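Local coordinates for protein caspase Nc (Drosophila melanogaster, PDB 2FP3) that acts as an initiator caspase, a cysteine endopeptidase that helps trigger the cascade of caspases responsible for executing apoptosis, at residues 109-114 against 130-135. The protein carries 2 engineered substitutions. Residues are numbered along the deposited sequence; the frame is centred on the assembly and turned at random.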
loop_
_atom_site.group_PDB
_atom_site.type_symbol
_atom_site.label_atom_id
_atom_site.label_comp_id
_atom_site.label_asym_id
_atom_site.label_seq_id
_atom_site.Cartn_x
_atom_site.Cartn_y
_atom_site.Cartn_z
ATOM N N ASP A 109 -18.687 -7.284 0.127
ATOM C CA ASP A 109 -19.435 -6.673 -0.958
ATOM C C ASP A 109 -19.116 -5.193 -1.140
ATOM O O ASP A 109 -18.952 -4.726 -2.261
ATOM C CB ASP A 109 -20.935 -6.855 -0.725
ATOM C CG ASP A 109 -21.758 -6.483 -1.937
ATOM O OD1 ASP A 109 -21.549 -7.101 -3.002
ATOM O OD2 ASP A 109 -22.610 -5.574 -1.827
ATOM N N GLN A 110 -19.037 -4.450 -0.045
ATOM C CA GLN A 110 -18.736 -3.027 -0.134
ATOM C C GLN A 110 -17.317 -2.817 -0.651
ATOM O O GLN A 110 -17.070 -1.968 -1.510
ATOM C CB GLN A 110 -18.877 -2.374 1.236
ATOM C CG GLN A 110 -20.270 -2.447 1.824
ATOM C CD GLN A 110 -20.346 -1.800 3.196
ATOM O OE1 GLN A 110 -19.594 -2.157 4.105
ATOM N NE2 GLN A 110 -21.259 -0.844 3.352
ATOM N N PHE A 111 -16.387 -3.610 -0.131
ATOM C CA PHE A 111 -14.995 -3.500 -0.528
ATOM C C PHE A 111 -14.789 -3.524 -2.028
ATOM O O PHE A 111 -14.147 -2.636 -2.579
ATOM C CB PHE A 111 -14.154 -4.617 0.084
ATOM C CG PHE A 111 -12.720 -4.570 -0.344
ATOM C CD1 PHE A 111 -11.892 -3.547 0.094
ATOM C CD2 PHE A 111 -12.232 -5.477 -1.266
ATOM C CE1 PHE A 111 -10.607 -3.420 -0.388
ATOM C CE2 PHE A 111 -10.946 -5.358 -1.756
ATOM C CZ PHE A 111 -10.128 -4.324 -1.317
ATOM N N PHE A 112 -15.318 -4.552 -2.682
ATOM C CA PHE A 112 -15.173 -4.689 -4.125
ATOM C C PHE A 112 -15.923 -3.633 -4.920
ATOM O O PHE A 112 -15.634 -3.417 -6.096
ATOM C CB PHE A 112 -15.613 -6.082 -4.583
ATOM C CG PHE A 112 -14.613 -7.154 -4.286
ATOM C CD1 PHE A 112 -14.730 -7.941 -3.147
ATOM C CD2 PHE A 112 -13.521 -7.352 -5.130
ATOM C CE1 PHE A 112 -13.773 -8.915 -2.848
ATOM C CE2 PHE A 112 -12.560 -8.320 -4.842
ATOM C CZ PHE A 112 -12.686 -9.102 -3.697
ATOM N N LYS A 113 -16.897 -2.989 -4.293
ATOM C CA LYS A 113 -17.637 -1.958 -4.988
ATOM C C LYS A 113 -16.798 -0.687 -4.930
ATOM O O LYS A 113 -16.684 0.030 -5.925
ATOM C CB LYS A 113 -19.009 -1.735 -4.345
ATOM C CG LYS A 113 -19.900 -0.787 -5.143
ATOM C CD LYS A 113 -21.335 -0.772 -4.632
ATOM C CE LYS A 113 -22.211 0.149 -5.477
ATOM N NZ LYS A 113 -23.650 0.082 -5.091
ATOM N N LEU A 114 -16.205 -0.421 -3.768
ATOM C CA LEU A 114 -15.357 0.756 -3.590
ATOM C C LEU A 114 -14.180 0.680 -4.550
ATOM O O LEU A 114 -13.852 1.641 -5.236
ATOM C CB LEU A 114 -14.783 0.813 -2.173
ATOM C CG LEU A 114 -15.704 0.919 -0.968
ATOM C CD1 LEU A 114 -14.839 0.987 0.281
ATOM C CD2 LEU A 114 -16.599 2.153 -1.084
ATOM N N PHE A 130 -0.812 4.382 -8.546
ATOM C CA PHE A 130 -1.868 3.857 -7.690
ATOM C C PHE A 130 -1.330 3.021 -6.533
ATOM O O PHE A 130 -0.566 2.080 -6.734
ATOM C CB PHE A 130 -2.840 2.997 -8.493
ATOM C CG PHE A 130 -3.961 2.437 -7.669
ATOM C CD1 PHE A 130 -5.107 3.191 -7.429
ATOM C CD2 PHE A 130 -3.841 1.187 -7.068
ATOM C CE1 PHE A 130 -6.118 2.710 -6.599
ATOM C CE2 PHE A 130 -4.850 0.693 -6.230
ATOM C CZ PHE A 130 -5.987 1.455 -5.995
ATOM N N VAL A 131 -1.737 3.367 -5.319
ATOM C CA VAL A 131 -1.320 2.623 -4.138
ATOM C C VAL A 131 -2.545 2.276 -3.314
ATOM O O VAL A 131 -3.355 3.144 -2.987
ATOM C CB VAL A 131 -0.361 3.437 -3.237
ATOM C CG1 VAL A 131 -0.055 2.654 -1.968
ATOM C CG2 VAL A 131 0.936 3.734 -3.981
ATOM N N MET A 132 -2.707 0.997 -3.006
ATOM C CA MET A 132 -3.826 0.587 -2.169
ATOM C C MET A 132 -3.231 -0.037 -0.917
ATOM O O MET A 132 -2.264 -0.799 -0.997
ATOM C CB MET A 132 -4.723 -0.446 -2.871
ATOM C CG MET A 132 -5.835 -1.003 -1.951
ATOM S SD MET A 132 -6.782 -2.437 -2.586
ATOM C CE MET A 132 -5.568 -3.738 -2.478
ATOM N N VAL A 133 -3.776 0.319 0.241
ATOM C CA VAL A 133 -3.309 -0.270 1.482
ATOM C C VAL A 133 -4.524 -0.835 2.193
ATOM O O VAL A 133 -5.410 -0.092 2.620
ATOM C CB VAL A 133 -2.609 0.747 2.406
ATOM C CG1 VAL A 133 -2.116 0.038 3.656
ATOM C CG2 VAL A 133 -1.429 1.388 1.689
ATOM N N LEU A 134 -4.573 -2.160 2.282
ATOM C CA LEU A 134 -5.672 -2.844 2.943
ATOM C C LEU A 134 -5.152 -3.391 4.256
ATOM O O LEU A 134 -4.235 -4.212 4.279
ATOM C CB LEU A 134 -6.203 -3.987 2.074
ATOM C CG LEU A 134 -7.267 -4.897 2.701
ATOM C CD1 LEU A 134 -8.497 -4.076 3.080
ATOM C CD2 LEU A 134 -7.646 -5.995 1.722
ATOM N N MET A 135 -5.730 -2.923 5.353
ATOM C CA MET A 135 -5.316 -3.376 6.670
ATOM C C MET A 135 -6.447 -4.121 7.355
ATOM O O MET A 135 -7.455 -3.528 7.728
ATOM C CB MET A 135 -4.871 -2.180 7.509
ATOM C CG MET A 135 -3.664 -1.500 6.917
ATOM S SD MET A 135 -3.331 0.103 7.607
ATOM C CE MET A 135 -4.702 1.057 6.897
#
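Phe111 drives its ring from helix 108-119 against the side chains of Met132 and Leu134 on strand 130-139, a helix-on-sheet contact of the caspase fold in which helix 108-119 packs on part of one face of the mixed beta-sheet, beside helix 157-162. The first partner is a Met-aromatic contact of the edge type: Phe111 CZ lies 4.0 Å from Met132 SD. The sulfur sits 5.3 Å from the centroid of the Phe111 ring and 80° off its normal, hence close to the ring plane. The second partner is Leu134, whose CD1 comes obliquely to 4.1 Å from Phe111 CE1. Alternation along the strand explains the pairing, because Met132 and Leu134 are two residues apart and both send CB toward the helix. Their spacing lets one phenyl ring serve both. Side chains from both segments extend into the gap: Phe111 has CG anti to the backbone N (chi1 178°), and Met132 stays extended as far as SD, bending only at chi3. The 10.0 Å between Phe111 CA and Leu134 CA is filled by the two side chains together. All three side chains are buried, and the contact is wholly apolar. Ile160 of helix 157-162 also touches both Met132 and Leu134, while Phe149 meets the Phe111 ring at about 40° between planes. Within the helix, Phe111 CD2 rests over one face of the neighbouring Phe112 ring, 3.9 Å from its plane and nearer the edge than the centre.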